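Local coordinates for GMP reductase (Trypanosoma brucei brucei, PDB 6JIG), which probably catalyses the irreversible NADPH-dependent deamination of GMP to IMP, helping to keep adenine and guanine nucleotides in balance, at residues I49-S52 with V57-Q60; R61-M66 with G73-F78; V371-M376 with R445-G450. The protein carries 1 engineered substitution. All coordinates share one frame; numbering follows the deposited sequence.

All three contacts belong to the TIM barrel that holds GMP at the C-terminal ends of its strands. Contacts 1 and 2 follow each other along the first beta-alpha-beta unit, with centres about 4 Å apart, and a hydrogen bond of 2.7 Å between Glu59 OE1 and His76 NE2 joins them. Contact 3 lies about 11 Å from contact 1 and 15 Å from contact 2, centre to centre. There the last strand closes the barrel against the first: Leu373 N is 2.9 Å from Val50 O. Contacts 1 and 3 both touch the barrel GMP, one at the ribose, the other mainly at the phosphate; contact 2 does not reach it, Gly73 lying about 11 Å away.

Contact 1 (I49-S52 with V57-Q60); sequences IVAS and VCEQ. With 5GP (guanosine-5'-monophosphate), chain B.
Ser52 O presses against Cys58 CB at 3.2 Å, so the closest approach here is of a carbonyl oxygen to a carbon, in a contact that has no hydrogen bond between its two segments. The setting is the first beta-alpha connection of a TIM barrel: strand 49-51 ends, the chain turns through a short loop, and residues 57-60 come back past the strand end just before helix 60-68, with Glu59 in the N-cap position. What meets here is buried and mostly apolar. Ala51 points its methyl at the returning loop, where Ala51 CB lies 4.3 Å from Cys58 CB and borders one branch of Val57 as well. The same methyl also touches Met62 and Met66 of helix 60-68, so Ala51 CB is packed between loop and helix. Cys58 continues the layer by touching Ala63 on the same helix.

Ser52 works in two directions, roughly at right angles: its carbonyl faces the loop, its hydroxyl the nucleotide. With OG anti to the backbone N (chi1 -179°), the hydroxyl is carried toward the ribose, and Ser52 OG donates a hydrogen bond of 2.8 Å to O3' of GMP. That places Ser52 in the first shell of the pocket, beside Asp351, whose OD2 also binds the nucleotide. Met372 of the neighbouring barrel strand packs against Ser52 from another direction. Val57 and Cys58 thus lie in a second shell, packed on the backbone of the residue that binds the sugar, and probably help to position it.

Val57 applies its share through a single branch. CG1, lying anti to the backbone N (chi1 174°), is turned toward the strand end, and Val57 CG1 sits 3.6 Å from Ser52 O and 3.9 Å from Ser52 N.

Contact 2 (R61-M66 with G73-F78); sequences RMAVAM and GILHRF
Helix 61-66 runs nearly antiparallel to strand 73-75, at 156° between their directions and with axes 7.6 Å apart at closest approach, and the backbones come near enough for Ala63 CA and Gly73 CA to be 4.3 Å from each other. That closeness is possible because the small Ala63 faces a residue with no side chain: the side of Gly73 that looks at the helix is filled by the helix backbone itself. Next along the strand, Leu75 leans over to the helix by its CD2 branch, which lies 4.1 Å from Ala63 CB. One helical turn on from Ala63, Met66 comes in, Met66 CB being 3.9 Å from Gly73 N. Its CG is anti to the carbonyl carbon (chi1 -69°), and further bends at chi2 and chi3 lead the thioether away from Gly73, to pack with Ile49 and Ala51 of the first strand and with Val444 of helix 440-457.

This is the helix-to-second-strand half of the first beta-alpha-beta crossover of the TIM barrel, the helix lying on the outside of the sheet. Helix 81-93 flanks it, with Val91 on Ala63 and Leu88 on Leu75.

Polar linkage between the segments is left to a single bridging water: it donates to Ala63 O at 2.8 Å and accepts from Gly73 N at 2.8 Å, bridging helix and strand where they do not bond directly. Beyond the strand end the chain turns over His76. Phe78 N donates to His76 ND1 at 3.0 Å, approaching slightly out of the imidazole plane, with a bent N-H...N angle of 139°. This bond helps fix the rotation of the ring, and Phe78 then extends on to touch Met401, a residue of the GMP site.

Contact 3 (V371-M376 with R445-G450); sequences VMLGNM and RQLVGG. With 5GP (guanosine-5'-monophosphate), chain B.
Leu447 is the centre of this contact, its two methyls meeting two different side chains at the outer side of the last strand of the TIM barrel. Leu373 and Leu447 reach toward each other tip to tip, with Leu373 CD1 and Leu447 CD1 3.7 Å apart. Met376 passes obliquely over the other branch: Met376 CE is 3.4 Å from Leu447 CD2, tighter than ordinary van der Waals contact, and 3.9 Å from Leu447 CD1. The methionine chain is extended until its last torsion, where the bend (chi3 78°) sets the methyl over the fork of the leucine.

Around this apolar meeting, helix 440-457 lies against the barrel through several neighbours. Leu447 also packs on Ser357 and Ile360 of helix 357-365, Val448 on Ile49, and Leu373 on Ile49 of the adjoining first strand. At the solvent side Arg445 NH2 forms a salt bridge with Glu69 OE2.

Further along the strand, past Leu373, the chain enters the phosphate-binding site that many TIM barrels place at the ends of their seventh and eighth strands. Gly374 N donates to O3P of GMP at 2.8 Å, fairly straight at 163°, and Asn375 N donates to O2P, also at 2.8 Å, less straight at 150°. Two main-chain N-H groups thus hold two different phosphate oxygens. On the strand's other face Met372 SD approaches the sugar, 3.3 Å from O3' of GMP, while Asn375 ND2 makes a weak hydrogen bond to Gly487 O of a second subunit. Helix 440-457 packs on the outer side of the strand whose end binds the phosphate. At Gly374 the space that a side chain would need is taken by the phosphate itself, with O2P of GMP only 3.6 Å from Gly374 CA.

Contact 1 (I49-S52 with V57-Q60)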
# COMPACT_ATOMS: atom_id res chain seq x y z
N ILE A 49 -39.69 -2.26 0.81
CA ILE A 49 -38.44 -2.90 0.41
C ILE A 49 -38.77 -4.08 -0.51
O ILE A 49 -39.55 -4.96 -0.13
CB ILE A 49 -37.64 -3.40 1.63
CG1 ILE A 49 -37.61 -2.35 2.75
CG2 ILE A 49 -36.23 -3.79 1.20
CD1 ILE A 49 -36.91 -1.10 2.36
N VAL A 50 -38.16 -4.10 -1.69
CA VAL A 50 -38.34 -5.15 -2.68
C VAL A 50 -36.97 -5.77 -2.96
O VAL A 50 -36.02 -5.05 -3.30
CB VAL A 50 -38.96 -4.62 -3.98
CG1 VAL A 50 -39.19 -5.75 -4.98
CG2 VAL A 50 -40.27 -3.88 -3.69
N ALA A 51 -36.86 -7.09 -2.80
CA ALA A 51 -35.61 -7.76 -3.16
C ALA A 51 -35.48 -7.88 -4.67
O ALA A 51 -36.43 -8.27 -5.36
CB ALA A 51 -35.54 -9.15 -2.52
N SER A 52 -34.29 -7.58 -5.18
CA SER A 52 -34.05 -7.54 -6.61
C SER A 52 -34.16 -8.92 -7.25
O SER A 52 -33.66 -9.91 -6.71
CB SER A 52 -32.67 -6.97 -6.90
OG SER A 52 -32.43 -6.91 -8.30
N VAL A 57 -29.48 -12.65 -5.59
CA VAL A 57 -30.21 -11.97 -4.52
C VAL A 57 -31.48 -12.73 -4.14
O VAL A 57 -31.67 -13.08 -2.97
CB VAL A 57 -30.53 -10.51 -4.91
CG1 VAL A 57 -31.40 -9.88 -3.85
CG2 VAL A 57 -29.23 -9.69 -5.08
N CYS A 58 -32.36 -13.00 -5.11
CA CYS A 58 -33.71 -13.46 -4.76
C CYS A 58 -34.06 -14.80 -5.41
O CYS A 58 -34.47 -14.85 -6.58
CB CYS A 58 -34.75 -12.41 -5.13
SG CYS A 58 -36.42 -12.84 -4.48
N GLU A 59 -33.96 -15.88 -4.64
CA GLU A 59 -34.69 -17.10 -4.98
C GLU A 59 -35.66 -17.38 -3.83
O GLU A 59 -36.07 -16.43 -3.15
CB GLU A 59 -33.73 -18.25 -5.29
CG GLU A 59 -32.95 -17.93 -6.60
CD GLU A 59 -32.07 -19.05 -7.14
OE1 GLU A 59 -31.68 -18.96 -8.32
OE2 GLU A 59 -31.75 -20.00 -6.40
N GLN A 60 -36.06 -18.63 -3.61
CA GLN A 60 -37.20 -18.88 -2.73
C GLN A 60 -36.91 -18.46 -1.28
O GLN A 60 -37.80 -17.95 -0.59
CB GLN A 60 -37.64 -20.35 -2.81
CG GLN A 60 -36.62 -21.35 -2.33
CD GLN A 60 -35.80 -21.94 -3.47
OE1 GLN A 60 -35.39 -21.23 -4.39
NE2 GLN A 60 -35.57 -23.25 -3.41
P 5GP B . -28.08 -2.48 -6.59
O1P 5GP B . -27.28 -1.20 -6.75
O2P 5GP B . -27.22 -3.73 -6.53
O3P 5GP B . -29.15 -2.42 -5.53
O5' 5GP B . -28.90 -2.51 -7.96
C5' 5GP B . -29.60 -3.67 -8.41
C4' 5GP B . -30.29 -3.39 -9.73
O4' 5GP B . -29.31 -3.31 -10.78
C3' 5GP B . -31.25 -4.46 -10.23
O3' 5GP B . -32.52 -4.44 -9.57
C2' 5GP B . -31.31 -4.19 -11.74
O2' 5GP B . -32.24 -3.16 -12.06
C1' 5GP B . -29.91 -3.64 -12.02
N9 5GP B . -29.05 -4.60 -12.71
C8 5GP B . -28.76 -5.85 -12.33
N7 5GP B . -27.90 -6.38 -13.25
C5 5GP B . -27.66 -5.42 -14.18
C6 5GP B . -26.87 -5.36 -15.32
O6 5GP B . -26.19 -6.35 -15.65
N1 5GP B . -26.86 -4.23 -16.05
C2 5GP B . -27.58 -3.16 -15.70
N2 5GP B . -27.54 -2.04 -16.46
N3 5GP B . -28.35 -3.18 -14.58
C4 5GP B . -28.39 -4.30 -13.83

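Contact 2 (R61-M66 with G73-F78)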
# COMPACT_ATOMS: atom_id res chain seq x y z
N ARG A 61 -35.68 -18.66 -0.80
CA ARG A 61 -35.42 -18.34 0.61
C ARG A 61 -35.47 -16.83 0.85
O ARG A 61 -35.98 -16.39 1.89
CB ARG A 61 -34.08 -18.92 1.06
CG ARG A 61 -34.19 -20.38 1.54
CD ARG A 61 -32.82 -20.97 1.89
N MET A 62 -34.97 -16.03 -0.10
CA MET A 62 -35.04 -14.58 0.04
C MET A 62 -36.48 -14.08 -0.08
O MET A 62 -36.90 -13.21 0.68
CB MET A 62 -34.15 -13.91 -1.02
CG MET A 62 -34.29 -12.38 -1.07
SD MET A 62 -33.65 -11.63 0.47
CE MET A 62 -31.90 -11.99 0.31
N ALA A 63 -37.23 -14.61 -1.06
CA ALA A 63 -38.62 -14.20 -1.23
C ALA A 63 -39.44 -14.48 0.03
O ALA A 63 -40.28 -13.66 0.43
CB ALA A 63 -39.24 -14.91 -2.44
N VAL A 64 -39.19 -15.62 0.68
CA VAL A 64 -39.91 -15.94 1.91
C VAL A 64 -39.55 -14.96 3.01
O VAL A 64 -40.42 -14.46 3.75
CB VAL A 64 -39.61 -17.39 2.33
CG1 VAL A 64 -40.00 -17.61 3.80
CG2 VAL A 64 -40.33 -18.37 1.41
N ALA A 65 -38.26 -14.65 3.14
CA ALA A 65 -37.82 -13.76 4.20
C ALA A 65 -38.38 -12.35 4.00
O ALA A 65 -38.82 -11.71 4.95
CB ALA A 65 -36.29 -13.75 4.27
N MET A 66 -38.37 -11.87 2.76
CA MET A 66 -38.83 -10.50 2.50
C MET A 66 -40.32 -10.36 2.80
O MET A 66 -40.75 -9.37 3.40
CB MET A 66 -38.54 -10.11 1.05
CG MET A 66 -37.07 -9.94 0.71
SD MET A 66 -36.30 -8.66 1.75
CE MET A 66 -37.50 -7.33 1.66
N GLY A 73 -40.18 -10.18 -2.50
CA GLY A 73 -39.09 -10.49 -3.41
C GLY A 73 -39.65 -10.74 -4.80
O GLY A 73 -40.78 -11.21 -4.95
N ILE A 74 -38.85 -10.42 -5.82
CA ILE A 74 -39.18 -10.72 -7.22
C ILE A 74 -38.25 -11.84 -7.68
O ILE A 74 -37.04 -11.65 -7.80
CB ILE A 74 -39.03 -9.49 -8.13
CG1 ILE A 74 -39.82 -8.29 -7.60
CG2 ILE A 74 -39.46 -9.84 -9.56
CD1 ILE A 74 -41.32 -8.56 -7.38
N LEU A 75 -38.84 -13.01 -7.95
CA LEU A 75 -38.07 -14.16 -8.41
C LEU A 75 -37.47 -13.92 -9.79
O LEU A 75 -38.19 -13.54 -10.73
CB LEU A 75 -38.97 -15.40 -8.45
CG LEU A 75 -39.52 -15.85 -7.10
CD1 LEU A 75 -40.55 -16.98 -7.29
CD2 LEU A 75 -38.41 -16.29 -6.16
N HIS A 76 -36.17 -14.17 -9.93
CA HIS A 76 -35.49 -13.90 -11.19
C HIS A 76 -35.86 -14.95 -12.23
O HIS A 76 -36.34 -16.05 -11.90
CB HIS A 76 -33.98 -13.84 -10.97
CG HIS A 76 -33.35 -15.18 -10.76
ND1 HIS A 76 -32.92 -15.97 -11.81
CD2 HIS A 76 -33.08 -15.88 -9.63
CE1 HIS A 76 -32.42 -17.09 -11.33
NE2 HIS A 76 -32.51 -17.07 -10.01
N ARG A 77 -35.63 -14.61 -13.50
CA ARG A 77 -36.03 -15.43 -14.64
C ARG A 77 -34.85 -16.09 -15.34
O ARG A 77 -35.03 -16.66 -16.43
CB ARG A 77 -36.82 -14.59 -15.64
CG ARG A 77 -35.97 -13.57 -16.42
CD ARG A 77 -36.82 -12.72 -17.34
NE ARG A 77 -36.15 -11.47 -17.74
CZ ARG A 77 -35.61 -11.27 -18.94
NH1 ARG A 77 -35.65 -12.23 -19.85
NH2 ARG A 77 -35.04 -10.11 -19.22
N PHE A 78 -33.66 -16.05 -14.76
CA PHE A 78 -32.51 -16.72 -15.35
C PHE A 78 -32.47 -18.18 -14.90
O PHE A 78 -31.53 -18.67 -14.27
CB PHE A 78 -31.23 -15.97 -14.99
CG PHE A 78 -31.00 -14.74 -15.84
CD1 PHE A 78 -32.07 -14.08 -16.42
CD2 PHE A 78 -29.72 -14.25 -16.07
CE1 PHE A 78 -31.88 -12.95 -17.20
CE2 PHE A 78 -29.52 -13.12 -16.85
CZ PHE A 78 -30.61 -12.48 -17.42
O HOH W 1 -41.73 -12.35 -1.61

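Contact 3 (V371-M376 with R445-G450)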
# COMPACT_ATOMS: atom_id res chain seq x y z
N VAL A 371 -38.50 0.73 -2.90
CA VAL A 371 -37.14 0.63 -3.42
C VAL A 371 -36.84 -0.84 -3.70
O VAL A 371 -37.36 -1.73 -3.02
CB VAL A 371 -36.09 1.20 -2.44
CG1 VAL A 371 -36.30 2.71 -2.23
CG2 VAL A 371 -36.14 0.47 -1.11
N MET A 372 -36.01 -1.08 -4.71
CA MET A 372 -35.53 -2.42 -5.01
C MET A 372 -34.04 -2.48 -4.71
O MET A 372 -33.29 -1.62 -5.16
CB MET A 372 -35.79 -2.80 -6.47
CG MET A 372 -35.20 -4.16 -6.83
SD MET A 372 -35.65 -4.74 -8.46
CE MET A 372 -37.18 -5.63 -8.09
N LEU A 373 -33.63 -3.50 -3.96
CA LEU A 373 -32.26 -3.62 -3.47
C LEU A 373 -31.62 -4.89 -3.99
O LEU A 373 -32.20 -5.98 -3.85
CB LEU A 373 -32.22 -3.63 -1.95
CG LEU A 373 -32.95 -2.52 -1.22
CD1 LEU A 373 -32.78 -2.72 0.27
CD2 LEU A 373 -32.37 -1.18 -1.65
N GLY A 374 -30.44 -4.76 -4.58
CA GLY A 374 -29.63 -5.91 -4.91
C GLY A 374 -28.47 -6.04 -3.94
O GLY A 374 -28.49 -6.86 -3.02
N ASN A 375 -27.47 -5.16 -4.12
CA ASN A 375 -26.23 -5.25 -3.35
C ASN A 375 -26.46 -5.27 -1.84
O ASN A 375 -25.81 -6.04 -1.12
CB ASN A 375 -25.32 -4.08 -3.74
CG ASN A 375 -23.93 -4.19 -3.13
OD1 ASN A 375 -23.39 -5.29 -2.96
ND2 ASN A 375 -23.33 -3.04 -2.81
N MET A 376 -27.35 -4.43 -1.34
CA MET A 376 -27.55 -4.38 0.11
C MET A 376 -28.09 -5.69 0.69
O MET A 376 -27.90 -5.95 1.88
CB MET A 376 -28.47 -3.21 0.47
CG MET A 376 -27.79 -1.85 0.21
SD MET A 376 -28.94 -0.46 0.34
CE MET A 376 -28.97 -0.40 2.11
N ARG A 445 -34.73 -4.81 8.91
CA ARG A 445 -35.30 -4.05 10.02
C ARG A 445 -34.50 -2.78 10.28
O ARG A 445 -35.08 -1.72 10.56
CB ARG A 445 -35.37 -4.92 11.28
CG ARG A 445 -36.50 -5.96 11.28
CD ARG A 445 -36.39 -6.94 12.48
NE ARG A 445 -36.68 -8.31 12.07
CZ ARG A 445 -35.90 -9.36 12.30
NH1 ARG A 445 -34.75 -9.21 12.97
NH2 ARG A 445 -36.26 -10.57 11.88
N GLN A 446 -33.17 -2.85 10.16
CA GLN A 446 -32.34 -1.66 10.33
C GLN A 446 -32.58 -0.65 9.20
O GLN A 446 -32.62 0.56 9.45
CB GLN A 446 -30.86 -2.05 10.40
N LEU A 447 -32.73 -1.13 7.96
CA LEU A 447 -33.03 -0.23 6.85
C LEU A 447 -34.36 0.49 7.06
O LEU A 447 -34.47 1.70 6.83
CB LEU A 447 -33.04 -1.00 5.53
CG LEU A 447 -31.72 -1.64 5.12
CD1 LEU A 447 -31.85 -2.34 3.78
CD2 LEU A 447 -30.61 -0.58 5.09
N VAL A 448 -35.38 -0.25 7.50
CA VAL A 448 -36.68 0.38 7.75
C VAL A 448 -36.58 1.37 8.91
O VAL A 448 -37.22 2.43 8.88
CB VAL A 448 -37.75 -0.69 8.02
CG1 VAL A 448 -39.06 -0.04 8.45
CG2 VAL A 448 -37.95 -1.56 6.77
N GLY A 449 -35.80 1.02 9.94
CA GLY A 449 -35.55 1.96 11.03
C GLY A 449 -34.88 3.24 10.56
O GLY A 449 -35.21 4.33 11.02
N GLY A 450 -33.91 3.11 9.65
CA GLY A 450 -33.30 4.30 9.08
C GLY A 450 -34.29 5.13 8.30
O GLY A 450 -34.36 6.35 8.45
P 5GP B . -28.08 -2.48 -6.59
O1P 5GP B . -27.28 -1.20 -6.75
O2P 5GP B . -27.22 -3.73 -6.53
O3P 5GP B . -29.15 -2.42 -5.53
O5' 5GP B . -28.90 -2.51 -7.96
C5' 5GP B . -29.60 -3.67 -8.41
C4' 5GP B . -30.29 -3.39 -9.73
O4' 5GP B . -29.31 -3.31 -10.78
C3' 5GP B . -31.25 -4.46 -10.23
O3' 5GP B . -32.52 -4.44 -9.57
C2' 5GP B . -31.31 -4.19 -11.74
O2' 5GP B . -32.24 -3.16 -12.06
C1' 5GP B . -29.91 -3.64 -12.02
N9 5GP B . -29.05 -4.60 -12.71
C8 5GP B . -28.76 -5.85 -12.33
N7 5GP B . -27.90 -6.38 -13.25
C5 5GP B . -27.66 -5.42 -14.18
C6 5GP B . -26.87 -5.36 -15.32
O6 5GP B . -26.19 -6.35 -15.65
N1 5GP B . -26.86 -4.23 -16.05
C2 5GP B . -27.58 -3.16 -15.70
N2 5GP B . -27.54 -2.04 -16.46
N3 5GP B . -28.35 -3.18 -14.58
C4 5GP B . -28.39 -4.30 -13.83